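Local coordinates for protein alanine dehydrogenase (Archaeoglobus fulgidus, PDB 1OMO) that catalyses the reversible NAD(+)-dependent oxidative deamination of L-alanine to pyruvate and works as a homodimer, at residues K165-C170 and I175-Q180; D277-E280 and I285-F288; K41-F46 and D50-P55. All coordinates share one frame; numbering follows the deposited sequence.

Interaction 1 (K165-C170 and I175-Q180); sequences KFVSYC and ISASVQ
V167 carries CG1 opposite its amide nitrogen (chi1 161°) and CG2 opposite its carbonyl carbon, which lays its two methyls against successive peptides of the strand. V167 CG1 sits 3.6 Å from A177 O, while V167 CG2 lies against the next peptide, 3.5 Å from S178 C. The same methyl, V167 CG2, meets V179 CG2 at 3.7 Å. One turn further along the helix, C170 CB meets A177 CB at 3.6 Å. Were V167 shortened to an alanine, a gap would probably open against the S178-V179 peptide, and V179 CG2 would lose the V167 methyl it packs on. Where the chain turns back, I175 N donates to C170 O (3.1 Å), and E171 takes the A177 N-H. F166 packs on F130, Y138 and strand 152-156. Helix 165-170 and strand 177-179 run nearly antiparallel, their axes 170° apart in direction and 7.4 Å apart at closest approach; the small A177 is consistent with this closeness. The pair belongs to the right-handed beta-alpha-beta crossover of a Rossmann-fold domain, here from strand 152-156 through helix 160-172 to the edge strand 177-179.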
loop_
_atom_site.group_PDB
_atom_site.type_symbol
_atom_site.label_atom_id
_atom_site.label_comp_id
_atom_site.label_asym_id
_atom_site.label_seq_id
_atom_site.Cartn_x
_atom_site.Cartn_y
_atom_site.Cartn_z
ATOM N N LYS A 165 16.339 1.584 -33.893
ATOM C CA LYS A 165 14.984 1.082 -33.899
ATOM C C LYS A 165 13.996 2.233 -33.651
ATOM O O LYS A 165 12.995 2.348 -34.342
ATOM C CB LYS A 165 14.804 0.020 -32.820
ATOM C CG LYS A 165 13.381 -0.508 -32.750
ATOM C CD LYS A 165 13.181 -1.536 -31.646
ATOM C CE LYS A 165 12.106 -2.534 -32.041
ATOM N NZ LYS A 165 11.616 -3.240 -30.836
ATOM N N PHE A 166 14.272 3.084 -32.665
ATOM C CA PHE A 166 13.372 4.194 -32.354
ATOM C C PHE A 166 13.317 5.107 -33.590
ATOM O O PHE A 166 12.265 5.585 -33.983
ATOM C CB PHE A 166 13.878 4.934 -31.076
ATOM C CG PHE A 166 13.122 6.215 -30.723
ATOM C CD1 PHE A 166 13.571 7.450 -31.194
ATOM C CD2 PHE A 166 11.981 6.186 -29.906
ATOM C CE1 PHE A 166 12.910 8.636 -30.864
ATOM C CE2 PHE A 166 11.304 7.378 -29.569
ATOM C CZ PHE A 166 11.768 8.597 -30.046
ATOM N N VAL A 167 14.459 5.323 -34.217
ATOM C CA VAL A 167 14.502 6.174 -35.391
ATOM C C VAL A 167 13.660 5.586 -36.521
ATOM O O VAL A 167 12.939 6.295 -37.197
ATOM C CB VAL A 167 15.957 6.364 -35.846
ATOM C CG1 VAL A 167 16.003 6.835 -37.314
ATOM C CG2 VAL A 167 16.635 7.389 -34.949
ATOM N N SER A 168 13.753 4.280 -36.703
ATOM C CA SER A 168 12.996 3.575 -37.731
ATOM C C SER A 168 11.478 3.634 -37.424
ATOM O O SER A 168 10.641 3.717 -38.354
ATOM C CB SER A 168 13.485 2.118 -37.782
ATOM O OG SER A 168 12.993 1.421 -38.906
ATOM N N TYR A 169 11.135 3.586 -36.127
ATOM C CA TYR A 169 9.737 3.647 -35.664
ATOM C C TYR A 169 9.138 5.005 -36.063
ATOM O O TYR A 169 7.989 5.102 -36.503
ATOM C CB TYR A 169 9.690 3.479 -34.128
ATOM C CG TYR A 169 8.304 3.593 -33.479
ATOM C CD1 TYR A 169 7.569 2.449 -33.136
ATOM C CD2 TYR A 169 7.744 4.844 -33.169
ATOM C CE1 TYR A 169 6.331 2.549 -32.508
ATOM C CE2 TYR A 169 6.492 4.947 -32.529
ATOM C CZ TYR A 169 5.797 3.795 -32.202
ATOM O OH TYR A 169 4.584 3.860 -31.532
ATOM N N CYS A 170 9.943 6.050 -35.894
ATOM C CA CYS A 170 9.554 7.403 -36.250
ATOM C C CYS A 170 9.301 7.479 -37.747
ATOM O O CYS A 170 8.203 7.813 -38.185
ATOM C CB CYS A 170 10.669 8.394 -35.893
ATOM S SG CYS A 170 10.812 8.786 -34.151
ATOM N N ILE A 175 7.672 10.603 -39.385
ATOM C CA ILE A 175 8.392 11.640 -38.683
ATOM C C ILE A 175 9.876 11.593 -39.043
ATOM O O ILE A 175 10.549 10.570 -38.854
ATOM C CB ILE A 175 8.232 11.499 -37.177
ATOM C CG1 ILE A 175 6.785 11.785 -36.769
ATOM C CG2 ILE A 175 9.175 12.464 -36.480
ATOM C CD1 ILE A 175 6.402 11.221 -35.399
ATOM N N SER A 176 10.383 12.695 -39.586
ATOM C CA SER A 176 11.798 12.766 -39.936
ATOM C C SER A 176 12.641 12.515 -38.668
ATOM O O SER A 176 12.414 13.131 -37.626
ATOM C CB SER A 176 12.114 14.141 -40.524
ATOM O OG SER A 176 13.309 14.670 -39.961
ATOM N N ALA A 177 13.616 11.617 -38.757
ATOM C CA ALA A 177 14.423 11.299 -37.583
ATOM C C ALA A 177 15.803 10.691 -37.889
ATOM O O ALA A 177 15.999 10.089 -38.930
ATOM C CB ALA A 177 13.619 10.355 -36.654
ATOM N N SER A 178 16.749 10.849 -36.965
ATOM C CA SER A 178 18.077 10.299 -37.187
ATOM C C SER A 178 18.761 9.965 -35.879
ATOM O O SER A 178 18.449 10.545 -34.847
ATOM C CB SER A 178 18.955 11.295 -37.960
ATOM O OG SER A 178 19.539 12.275 -37.093
ATOM N N VAL A 179 19.696 9.028 -35.933
ATOM C CA VAL A 179 20.470 8.637 -34.754
ATOM C C VAL A 179 21.508 9.749 -34.579
ATOM O O VAL A 179 22.012 10.281 -35.572
ATOM C CB VAL A 179 21.166 7.282 -34.973
ATOM C CG1 VAL A 179 22.074 6.964 -33.781
ATOM C CG2 VAL A 179 20.121 6.186 -35.159
ATOM N N GLN A 180 21.811 10.109 -33.335
ATOM C CA GLN A 180 22.740 11.200 -33.047
ATOM C C GLN A 180 23.435 11.019 -31.710
ATOM O O GLN A 180 22.860 10.487 -30.782
ATOM C CB GLN A 180 21.969 12.531 -32.979
ATOM C CG GLN A 180 21.228 12.953 -34.260
ATOM C CD GLN A 180 22.177 13.385 -35.349
ATOM O OE1 GLN A 180 23.259 13.856 -35.062
ATOM N NE2 GLN A 180 21.766 13.248 -36.596
#

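Interaction 2 (D277-E280 and I285-F288); sequences DGRE and ITIF
Strand 285-289 is an inner strand of the parallel sheet of the NAD domain, and the loop that leads into it from helix 268-273 folds back over its first residues through one side-chain pair, R279 and T286. The backbones stay well apart, with R279 CA and T286 CA separated by 7.0 Å, and the arginine spans the distance. Its CG is anti to the backbone N (chi1 175°) and the chain bends at chi3 (-147°), which swings the guanidinium round to the threonine. The two side chains cross at about a right angle.

R279 NH2 does the touching. It comes to 2.7 Å from T286 OG1, which lies at the guanidinium edge and in its plane. The approach is close to the line of the CZ-NH2 bond, so that neither N-H points well at the oxygen; the angle is too poor for a hydrogen bond, and the pair is better read as a tight polar contact. The methyl packs against the same nitrogen, with T286 CG2 3.3 Å from R279 NH2.

Both polar groups are satisfied by other residues, R279 NH2 by a hydrogen bond to L120 O and T286 OG1 by one to H212 ND1, and L120 O is an acceptor shared by the two, its bond to the threonine being weak. R279 NH1 adds weak bonds to D282 O and E284 O within its own loop.

The backbone of T286 bonds to T211 and I213, while I285 and I287 bond to K235 on the other flank. The contact joins a connecting loop to the N-terminal end of an inner parallel strand, as part of the helix-to-strand return of a Rossmann-fold domain.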
loop_
_atom_site.group_PDB
_atom_site.type_symbol
_atom_site.label_atom_id
_atom_site.label_comp_id
_atom_site.label_asym_id
_atom_site.label_seq_id
_atom_site.Cartn_x
_atom_site.Cartn_y
_atom_site.Cartn_z
ATOM N N ASP A 277 2.370 30.399 -12.737
ATOM C CA ASP A 277 2.611 30.569 -14.155
ATOM C C ASP A 277 3.477 29.416 -14.678
ATOM O O ASP A 277 4.193 28.749 -13.919
ATOM C CB ASP A 277 3.306 31.907 -14.364
ATOM C CG ASP A 277 4.376 32.137 -13.338
ATOM O OD1 ASP A 277 5.577 32.065 -13.698
ATOM O OD2 ASP A 277 4.015 32.357 -12.149
ATOM N N GLY A 278 3.369 29.148 -15.972
ATOM C CA GLY A 278 4.187 28.113 -16.554
ATOM C C GLY A 278 5.344 28.859 -17.197
ATOM O O GLY A 278 6.005 29.687 -16.576
ATOM N N ARG A 279 5.594 28.570 -18.453
ATOM C CA ARG A 279 6.662 29.242 -19.169
ATOM C C ARG A 279 6.264 30.719 -19.282
ATOM O O ARG A 279 5.107 31.019 -19.598
ATOM C CB ARG A 279 6.784 28.617 -20.551
ATOM C CG ARG A 279 7.766 29.281 -21.479
ATOM C CD ARG A 279 8.136 28.346 -22.623
ATOM N NE ARG A 279 9.515 28.621 -22.984
ATOM C CZ ARG A 279 10.558 27.869 -22.661
ATOM N NH1 ARG A 279 11.762 28.263 -23.032
ATOM N NH2 ARG A 279 10.412 26.714 -22.023
ATOM N N GLU A 280 7.191 31.634 -18.997
ATOM C CA GLU A 280 6.880 33.055 -19.120
ATOM C C GLU A 280 7.700 33.799 -20.184
ATOM O O GLU A 280 7.323 34.882 -20.599
ATOM C CB GLU A 280 7.028 33.766 -17.769
ATOM C CG GLU A 280 6.416 35.200 -17.748
ATOM C CD GLU A 280 4.868 35.235 -17.799
ATOM O OE1 GLU A 280 4.335 36.095 -18.547
ATOM O OE2 GLU A 280 4.193 34.435 -17.086
ATOM N N ILE A 285 14.873 28.155 -19.774
ATOM C CA ILE A 285 14.968 26.714 -19.920
ATOM C C ILE A 285 13.970 26.154 -18.928
ATOM O O ILE A 285 14.056 26.475 -17.753
ATOM C CB ILE A 285 16.363 26.179 -19.530
ATOM C CG1 ILE A 285 17.380 26.675 -20.564
ATOM C CG2 ILE A 285 16.295 24.616 -19.405
ATOM C CD1 ILE A 285 18.848 26.246 -20.320
ATOM N N THR A 286 13.015 25.351 -19.393
ATOM C CA THR A 286 12.042 24.760 -18.470
ATOM C C THR A 286 12.323 23.279 -18.274
ATOM O O THR A 286 12.871 22.610 -19.165
ATOM C CB THR A 286 10.550 24.959 -18.956
ATOM O OG1 THR A 286 10.427 24.561 -20.331
ATOM C CG2 THR A 286 10.101 26.411 -18.775
ATOM N N ILE A 287 11.972 22.788 -17.085
ATOM C CA ILE A 287 12.147 21.396 -16.755
ATOM C C ILE A 287 10.925 20.812 -16.055
ATOM O O ILE A 287 10.406 21.384 -15.121
ATOM C CB ILE A 287 13.352 21.127 -15.796
ATOM C CG1 ILE A 287 14.697 21.380 -16.470
ATOM C CG2 ILE A 287 13.313 19.632 -15.370
ATOM C CD1 ILE A 287 15.895 21.289 -15.490
ATOM N N PHE A 288 10.471 19.662 -16.544
ATOM C CA PHE A 288 9.401 18.945 -15.893
ATOM C C PHE A 288 10.085 17.692 -15.268
ATOM O O PHE A 288 10.556 16.809 -15.979
ATOM C CB PHE A 288 8.316 18.492 -16.879
ATOM C CG PHE A 288 7.329 17.511 -16.274
ATOM C CD1 PHE A 288 7.096 16.274 -16.861
ATOM C CD2 PHE A 288 6.624 17.839 -15.123
ATOM C CE1 PHE A 288 6.170 15.380 -16.309
ATOM C CE2 PHE A 288 5.704 16.962 -14.573
ATOM C CZ PHE A 288 5.467 15.725 -15.163
#

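Interaction 3 (K41-F46 and D50-P55); sequences KVYLEF and DLRAMP
D50 OD2 is gripped by R52 of its own strand and approached by E45 across the beta hairpin. R52 NE bonds to D50 OD2 at 3.2 Å on the syn side, 24° out of the carboxylate plane, in a salt bridge to which NH1 adds a weak second bond. E45 OE2 also stands 3.2 Å from D50 OD2; the arginine probably offsets this repulsion of like charges.

R52, extended from CG to NE, passes the edge of the Y43 ring, where Y43 CE1 lies 3.5 Å from R52 NE and over one guanidinium face, the planes 60° apart. Water 1 accepts from R52 NH2, which also forms a long, weak ion pair with D219, and from K41 NZ; the lysine also bonds to T291 O, and K41 CE meets M54 CE at 3.7 Å.

Backbone hydrogen bonds join the antiparallel pairs V42-A53 and L44-L51, the shortest being A53 N to V42 O at 2.9 Å. F46 turns its ring edge to L51, F46 CE1 to L51 CD1 at 3.5 Å.

Strand 50-58 pairs next with strand 61-69, and M54 touches helix 294-311. V42, L44, F46 and A53 pack against the second subunit, whose H57 meets the F46 ring edge-to-face.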
loop_
_atom_site.group_PDB
_atom_site.type_symbol
_atom_site.label_atom_id
_atom_site.label_comp_id
_atom_site.label_asym_id
_atom_site.label_seq_id
_atom_site.Cartn_x
_atom_site.Cartn_y
_atom_site.Cartn_z
ATOM N N LYS A 41 4.442 7.434 -1.457
ATOM C CA LYS A 41 4.615 6.046 -1.859
ATOM C C LYS A 41 5.277 5.306 -0.695
ATOM O O LYS A 41 6.020 5.903 0.080
ATOM C CB LYS A 41 5.537 5.937 -3.078
ATOM C CG LYS A 41 5.160 6.757 -4.283
ATOM C CD LYS A 41 6.217 6.589 -5.383
ATOM C CE LYS A 41 5.802 7.372 -6.622
ATOM N NZ LYS A 41 6.734 7.172 -7.752
ATOM N N VAL A 42 5.016 4.013 -0.568
ATOM C CA VAL A 42 5.631 3.257 0.511
ATOM C C VAL A 42 6.556 2.259 -0.117
ATOM O O VAL A 42 6.177 1.562 -1.057
ATOM C CB VAL A 42 4.608 2.536 1.341
ATOM C CG1 VAL A 42 5.293 1.810 2.488
ATOM C CG2 VAL A 42 3.624 3.536 1.873
ATOM N N TYR A 43 7.782 2.205 0.388
ATOM C CA TYR A 43 8.793 1.306 -0.152
ATOM C C TYR A 43 9.079 0.142 0.754
ATOM O O TYR A 43 9.068 0.266 1.970
ATOM C CB TYR A 43 10.104 2.049 -0.352
ATOM C CG TYR A 43 10.041 3.221 -1.288
ATOM C CD1 TYR A 43 10.310 3.066 -2.653
ATOM C CD2 TYR A 43 9.712 4.480 -0.819
ATOM C CE1 TYR A 43 10.245 4.152 -3.524
ATOM C CE2 TYR A 43 9.647 5.562 -1.672
ATOM C CZ TYR A 43 9.913 5.391 -3.023
ATOM O OH TYR A 43 9.834 6.453 -3.880
ATOM N N LEU A 44 9.339 -0.989 0.136
ATOM C CA LEU A 44 9.705 -2.201 0.829
ATOM C C LEU A 44 10.983 -2.496 0.059
ATOM O O LEU A 44 10.921 -2.930 -1.095
ATOM C CB LEU A 44 8.670 -3.280 0.565
ATOM C CG LEU A 44 8.300 -4.214 1.714
ATOM C CD1 LEU A 44 8.210 -3.417 3.011
ATOM C CD2 LEU A 44 6.974 -4.918 1.381
ATOM N N GLU A 45 12.141 -2.232 0.658
ATOM C CA GLU A 45 13.400 -2.470 -0.045
ATOM C C GLU A 45 13.883 -3.890 0.111
ATOM O O GLU A 45 13.809 -4.458 1.197
ATOM C CB GLU A 45 14.467 -1.510 0.452
ATOM C CG GLU A 45 14.139 -0.071 0.154
ATOM C CD GLU A 45 13.986 0.162 -1.339
ATOM O OE1 GLU A 45 14.746 -0.446 -2.119
ATOM O OE2 GLU A 45 13.117 0.953 -1.747
ATOM N N PHE A 46 14.358 -4.478 -0.980
ATOM C CA PHE A 46 14.875 -5.841 -0.945
ATOM C C PHE A 46 16.344 -5.744 -1.372
ATOM O O PHE A 46 16.811 -4.660 -1.736
ATOM C CB PHE A 46 14.107 -6.742 -1.923
ATOM C CG PHE A 46 12.618 -6.730 -1.724
ATOM C CD1 PHE A 46 11.775 -6.426 -2.782
ATOM C CD2 PHE A 46 12.054 -6.973 -0.462
ATOM C CE1 PHE A 46 10.399 -6.360 -2.594
ATOM C CE2 PHE A 46 10.681 -6.905 -0.260
ATOM C CZ PHE A 46 9.852 -6.599 -1.321
ATOM N N ASP A 50 13.015 -3.877 -5.264
ATOM C CA ASP A 50 11.982 -3.392 -4.330
ATOM C C ASP A 50 10.518 -3.443 -4.819
ATOM O O ASP A 50 10.233 -3.806 -5.940
ATOM C CB ASP A 50 12.298 -1.969 -3.893
ATOM C CG ASP A 50 11.870 -0.928 -4.921
ATOM O OD1 ASP A 50 11.377 -1.308 -5.988
ATOM O OD2 ASP A 50 12.018 0.280 -4.680
ATOM N N LEU A 51 9.604 -3.077 -3.926
ATOM C CA LEU A 51 8.164 -3.025 -4.190
ATOM C C LEU A 51 7.670 -1.690 -3.604
ATOM O O LEU A 51 8.190 -1.216 -2.589
ATOM C CB LEU A 51 7.440 -4.204 -3.528
ATOM C CG LEU A 51 7.312 -5.413 -4.460
ATOM C CD1 LEU A 51 7.106 -6.699 -3.685
ATOM C CD2 LEU A 51 6.175 -5.168 -5.422
ATOM N N ARG A 52 6.690 -1.088 -4.266
ATOM C CA ARG A 52 6.144 0.196 -3.846
ATOM C C ARG A 52 4.638 0.160 -3.878
ATOM O O ARG A 52 4.066 -0.388 -4.808
ATOM C CB ARG A 52 6.593 1.299 -4.796
ATOM C CG ARG A 52 8.068 1.398 -4.888
ATOM C CD ARG A 52 8.511 2.327 -6.003
ATOM N NE ARG A 52 9.915 2.080 -6.299
ATOM C CZ ARG A 52 10.610 2.697 -7.242
ATOM N NH1 ARG A 52 11.888 2.385 -7.423
ATOM N NH2 ARG A 52 10.032 3.621 -7.995
ATOM N N ALA A 53 4.013 0.766 -2.871
ATOM C CA ALA A 53 2.559 0.856 -2.765
ATOM C C ALA A 53 2.214 2.299 -3.108
ATOM O O ALA A 53 2.768 3.243 -2.518
ATOM C CB ALA A 53 2.132 0.552 -1.365
ATOM N N MET A 54 1.281 2.481 -4.033
ATOM C CA MET A 54 0.906 3.831 -4.441
ATOM C C MET A 54 -0.618 3.990 -4.403
ATOM O O MET A 54 -1.279 3.759 -5.396
ATOM C CB MET A 54 1.435 4.095 -5.864
ATOM C CG MET A 54 2.947 3.881 -6.019
ATOM S SD MET A 54 3.621 4.121 -7.681
ATOM C CE MET A 54 2.877 5.708 -8.131
ATOM N N PRO A 55 -1.191 4.371 -3.251
ATOM C CA PRO A 55 -2.655 4.536 -3.151
ATOM C C PRO A 55 -3.123 5.938 -3.479
ATOM O O PRO A 55 -2.389 6.885 -3.283
ATOM C CB PRO A 55 -2.944 4.181 -1.692
ATOM C CG PRO A 55 -1.750 4.757 -1.006
ATOM C CD PRO A 55 -0.572 4.411 -1.911
HETATM O O HOH W 1 7.374 4.601 -8.810
#

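Interactions 1 and 2 belong to the same parallel sheet of the NAD domain, one at its edge strand and the other on an inner strand, with centres 27 Å apart. Interaction 3 lies in the other, mixed sheet, which takes part in the dimer; its centre is 36 Å from that of interaction 1, on the opposite side of the chain's centre, and its nearest atoms are about 11 Å from interaction 2. Interaction 3 comes nearest to the chemistry: the K41 side chain is about 6 Å from the bound NAD, and that of M54 about 4 Å from that of K65, the probable proton donor/acceptor. In interaction 1, the V179 side chain is about 11 Å from NAD; interaction 2 lies away from these sites.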